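Local structure of 1-deoxy-D-xylulose 5-phosphate reductoisomerase (Zymomonas mobilis, 1R0K) at residues K218-I223 and V324-N329; G318-A323 and F369-E374. The protein catalyses the NADPH-dependent rearrangement and reduction of 1-deoxy-D-xylulose 5-phosphate to 2-C-methyl-D-erythritol 4-phosphate, a metal-requiring early step of isoprenoid biosynthesis. All coordinates share one frame; numbering follows the deposited sequence.

Interaction 1: K218-I223 and V324-N329; sequences KGLELI and VMNAAN
The methyl end of Met325 sits in the groove formed by Leu220 and Ile223, and this thioether bridges two helices whose segments 218-223 and 324-329 run nearly antiparallel (156°), their axes 11.5 Å apart. Met325 leaves its helix with CG anti to the backbone N (chi1 -178°) and stays extended to SD; the bend comes only at chi3, 84°, and turns CE toward the two aliphatic residues. There CE lies 3.3 Å from Leu220 CD2 and equally 3.3 Å from Ile223 CD1, both closer than carbons usually pack. Ile223 meets it tip to tip, its CG1 arm fully extended to CD1, whereas Leu220 slants across the methionine chain. The other leucine branch is used as well: CD1 sits 4.0 Å from OD1 of Asn326, the two side chains crossing at about a right angle, so the amide oxygen borders a methyl group without bonding to it.

Lys218 and Glu221, on the same helix as Leu220, are engaged elsewhere. NZ of Lys218 reaches OE1 of Glu221, one turn on, in a 2.8 Å salt bridge on the syn side of the carboxylate, somewhat out of its plane, and also bonds to Glu152. Lys218 and Glu221 are predicted to bind the substrate, and Glu221 the metal too. The chemistry thus implies a helix with two characters: an apolar side packed tightly, even slightly compressed at the Met325 methyl, against helix 321-337, and a charged side turned to the predicted substrate and metal site, where Lys218 pairs with both Glu221 and Glu152.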
# COMPACT_ATOMS: atom_id res chain seq x y z
N LYS B 218 -19.18 -11.04 -2.41
CA LYS B 218 -18.70 -9.81 -1.80
C LYS B 218 -19.29 -9.60 -0.42
O LYS B 218 -18.62 -9.08 0.48
CB LYS B 218 -19.03 -8.58 -2.66
CG LYS B 218 -18.03 -8.32 -3.75
CD LYS B 218 -16.62 -8.13 -3.19
CE LYS B 218 -15.61 -8.56 -4.23
NZ LYS B 218 -14.21 -8.43 -3.78
N GLY B 219 -20.56 -9.97 -0.26
CA GLY B 219 -21.21 -9.82 1.03
C GLY B 219 -20.53 -10.71 2.06
O GLY B 219 -20.32 -10.31 3.20
N LEU B 220 -20.18 -11.93 1.64
CA LEU B 220 -19.51 -12.87 2.54
C LEU B 220 -18.11 -12.37 2.87
O LEU B 220 -17.63 -12.53 3.99
CB LEU B 220 -19.45 -14.25 1.89
CG LEU B 220 -20.83 -14.81 1.52
CD1 LEU B 220 -20.67 -16.14 0.80
CD2 LEU B 220 -21.67 -14.99 2.77
N GLU B 221 -17.46 -11.76 1.88
CA GLU B 221 -16.12 -11.22 2.09
C GLU B 221 -16.17 -10.10 3.12
O GLU B 221 -15.26 -9.95 3.93
CB GLU B 221 -15.56 -10.70 0.76
CG GLU B 221 -15.02 -11.80 -0.12
CD GLU B 221 -14.64 -11.30 -1.50
OE1 GLU B 221 -14.23 -10.14 -1.62
OE2 GLU B 221 -14.74 -12.10 -2.46
N LEU B 222 -17.24 -9.31 3.09
CA LEU B 222 -17.40 -8.22 4.04
C LEU B 222 -17.52 -8.78 5.45
O LEU B 222 -16.94 -8.25 6.40
CB LEU B 222 -18.66 -7.42 3.71
CG LEU B 222 -19.04 -6.33 4.70
CD1 LEU B 222 -17.93 -5.30 4.80
CD2 LEU B 222 -20.34 -5.68 4.25
N ILE B 223 -18.29 -9.86 5.58
CA ILE B 223 -18.49 -10.48 6.87
C ILE B 223 -17.16 -10.99 7.39
O ILE B 223 -16.80 -10.74 8.54
CB ILE B 223 -19.51 -11.63 6.78
CG1 ILE B 223 -20.89 -11.06 6.46
CG2 ILE B 223 -19.54 -12.42 8.08
CD1 ILE B 223 -21.95 -12.10 6.22
N VAL B 324 -26.74 -18.20 9.05
CA VAL B 324 -28.05 -18.45 8.44
C VAL B 324 -28.05 -17.96 7.01
O VAL B 324 -28.54 -18.64 6.11
CB VAL B 324 -29.18 -17.74 9.22
CG1 VAL B 324 -30.51 -17.89 8.49
CG2 VAL B 324 -29.29 -18.33 10.62
N MET B 325 -27.50 -16.77 6.79
CA MET B 325 -27.45 -16.21 5.44
C MET B 325 -26.66 -17.11 4.51
O MET B 325 -27.09 -17.38 3.38
CB MET B 325 -26.80 -14.82 5.47
CG MET B 325 -26.75 -14.15 4.11
SD MET B 325 -25.80 -12.62 4.17
CE MET B 325 -24.15 -13.25 3.99
N ASN B 326 -25.50 -17.57 4.97
CA ASN B 326 -24.65 -18.44 4.16
C ASN B 326 -25.34 -19.74 3.80
O ASN B 326 -25.34 -20.16 2.64
CB ASN B 326 -23.35 -18.75 4.90
CG ASN B 326 -22.44 -19.66 4.09
OD1 ASN B 326 -21.92 -19.26 3.05
ND2 ASN B 326 -22.25 -20.89 4.57
N ALA B 327 -25.94 -20.40 4.79
CA ALA B 327 -26.63 -21.66 4.55
C ALA B 327 -27.80 -21.47 3.59
O ALA B 327 -27.98 -22.26 2.67
CB ALA B 327 -27.13 -22.25 5.87
N ALA B 328 -28.60 -20.43 3.80
CA ALA B 328 -29.74 -20.19 2.92
C ALA B 328 -29.27 -19.95 1.49
O ALA B 328 -29.91 -20.39 0.54
CB ALA B 328 -30.55 -19.00 3.42
N ASN B 329 -28.16 -19.24 1.34
CA ASN B 329 -27.63 -18.96 0.01
C ASN B 329 -27.24 -20.26 -0.71
O ASN B 329 -27.44 -20.41 -1.91
CB ASN B 329 -26.43 -18.02 0.09
CG ASN B 329 -25.94 -17.58 -1.27
OD1 ASN B 329 -26.69 -16.95 -2.03
ND2 ASN B 329 -24.69 -17.90 -1.59

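Interaction 2: G318-A323 and F369-E374; sequences GGARPA and FAIDNE
Ile371 lays its two arms over the methyl groups of Ala320 and Ala323. CD1, at the end of the longer arm, presses to 3.5 Å from CB of Ala320, a tight carbon contact, while the CG2 branch rests more loosely, 4.1 Å from CB of Ala323. The first torsion explains the division: CG1 stands beside the backbone N (chi1 -67°) and CG2 lies anti to it, so one branch reaches the turn residue Ala320 and the other the first turn of helix 321-337. With nothing beyond CB on the alanines, the backbones come close, and the CA atoms of Ala323 and Asp372 are 6.3 Å apart.

Next to this apolar patch a single water joins the segments. It donates to the carbonyl O of Ala323 at 2.8 Å and to OD1 of Asp372 at 2.7 Å, linking a main-chain acceptor to a carboxylate that could not bond to each other directly. The other oxygen, OD2, is taken by a salt bridge to Arg376 one turn along.

A type II' turn from Gly318 to Arg321, closed by Arg321 N bonding to Gly318 O, follows helix 307-317 and delivers Ala320 to the isoleucine. Helix 365-385 thereby lies against the beginning of helix 321-337; from the loop leading into helix 365-385, Pro359 meets Ala320 and Pro362 meets Ile371, while Phe369 reaches helix 107-115 of the nucleotide-binding domain.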
# COMPACT_ATOMS: atom_id res chain seq x y z
N GLY B 318 -25.50 -9.52 13.90
CA GLY B 318 -24.55 -10.44 14.48
C GLY B 318 -25.19 -11.77 14.83
O GLY B 318 -26.12 -12.22 14.15
N GLY B 319 -24.69 -12.41 15.88
CA GLY B 319 -25.24 -13.69 16.28
C GLY B 319 -25.12 -14.74 15.20
O GLY B 319 -24.08 -14.88 14.55
N ALA B 320 -26.20 -15.48 14.99
CA ALA B 320 -26.21 -16.54 13.99
C ALA B 320 -26.62 -16.09 12.59
O ALA B 320 -26.66 -16.90 11.67
CB ALA B 320 -27.13 -17.67 14.46
N ARG B 321 -26.94 -14.80 12.44
CA ARG B 321 -27.37 -14.28 11.14
C ARG B 321 -26.45 -14.63 9.97
O ARG B 321 -26.91 -15.14 8.95
CB ARG B 321 -27.58 -12.77 11.22
CG ARG B 321 -29.03 -12.33 11.44
CD ARG B 321 -29.57 -12.79 12.79
NE ARG B 321 -30.86 -12.18 13.09
CZ ARG B 321 -31.50 -12.30 14.26
NH1 ARG B 321 -30.96 -13.02 15.24
NH2 ARG B 321 -32.67 -11.70 14.45
N PRO B 322 -25.15 -14.33 10.09
CA PRO B 322 -24.24 -14.65 8.98
C PRO B 322 -24.28 -16.13 8.60
O PRO B 322 -24.29 -16.47 7.42
CB PRO B 322 -22.89 -14.21 9.52
CG PRO B 322 -23.26 -13.02 10.39
CD PRO B 322 -24.46 -13.56 11.13
N ALA B 323 -24.30 -17.02 9.59
CA ALA B 323 -24.34 -18.45 9.31
C ALA B 323 -25.65 -18.79 8.59
O ALA B 323 -25.66 -19.59 7.65
CB ALA B 323 -24.22 -19.25 10.61
N PHE B 369 -23.05 -26.02 13.13
CA PHE B 369 -23.53 -27.08 12.26
C PHE B 369 -25.04 -27.19 12.34
O PHE B 369 -25.72 -27.37 11.33
CB PHE B 369 -22.90 -28.41 12.66
CG PHE B 369 -21.42 -28.48 12.42
CD1 PHE B 369 -20.57 -29.01 13.38
CD2 PHE B 369 -20.88 -28.03 11.22
CE1 PHE B 369 -19.21 -29.10 13.15
CE2 PHE B 369 -19.51 -28.11 10.98
CZ PHE B 369 -18.68 -28.65 11.95
N ALA B 370 -25.58 -27.10 13.56
CA ALA B 370 -27.02 -27.19 13.75
C ALA B 370 -27.72 -26.03 13.06
O ALA B 370 -28.75 -26.21 12.41
CB ALA B 370 -27.35 -27.20 15.25
N ILE B 371 -27.17 -24.84 13.19
CA ILE B 371 -27.74 -23.65 12.57
C ILE B 371 -27.68 -23.79 11.05
O ILE B 371 -28.64 -23.48 10.36
CB ILE B 371 -26.97 -22.39 12.98
CG1 ILE B 371 -27.19 -22.14 14.47
CG2 ILE B 371 -27.42 -21.20 12.15
CD1 ILE B 371 -26.35 -21.03 15.03
N ASP B 372 -26.55 -24.26 10.54
CA ASP B 372 -26.40 -24.44 9.10
C ASP B 372 -27.45 -25.43 8.60
O ASP B 372 -28.13 -25.18 7.60
CB ASP B 372 -25.01 -24.98 8.77
CG ASP B 372 -24.73 -25.01 7.27
OD1 ASP B 372 -24.37 -23.95 6.72
OD2 ASP B 372 -24.88 -26.08 6.65
N ASN B 373 -27.58 -26.54 9.31
CA ASN B 373 -28.53 -27.59 8.95
C ASN B 373 -29.96 -27.08 8.93
O ASN B 373 -30.69 -27.27 7.95
CB ASN B 373 -28.44 -28.75 9.95
CG ASN B 373 -29.58 -29.74 9.80
OD1 ASN B 373 -29.71 -30.40 8.77
ND2 ASN B 373 -30.41 -29.86 10.83
N GLU B 374 -30.36 -26.42 10.01
CA GLU B 374 -31.72 -25.89 10.13
C GLU B 374 -31.99 -24.81 9.09
O GLU B 374 -33.05 -24.80 8.46
CB GLU B 374 -31.94 -25.35 11.54
CG GLU B 374 -33.40 -25.07 11.89
CD GLU B 374 -34.29 -26.30 11.73
OE1 GLU B 374 -33.82 -27.42 12.00
OE2 GLU B 374 -35.46 -26.13 11.34
O HOH W 1 -23.64 -21.47 7.35

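In the fold
Helix 321-337 is common to both interactions, whose centres lie about 11 Å apart: it meets helix 216-229 in interaction 1 and helix 365-385 in interaction 2. Direct contacts join the two. CG2 of Val324 packs 3.7 Å from CG2 of Ile371, CB of Ala327 is 3.4 Å from OD1 of Asp372, and Ile223 CD1 touches Pro322 CB at 4.0 Å. Interaction 1 is nearer the active site, since it holds predicted substrate and metal ligands, and the Asn326 side chain is about 4 Å from that of Glu126, predicted to bind NADPH. Interaction 2 stands further back, the Ala323 side chain being about 8 Å from that of Glu126.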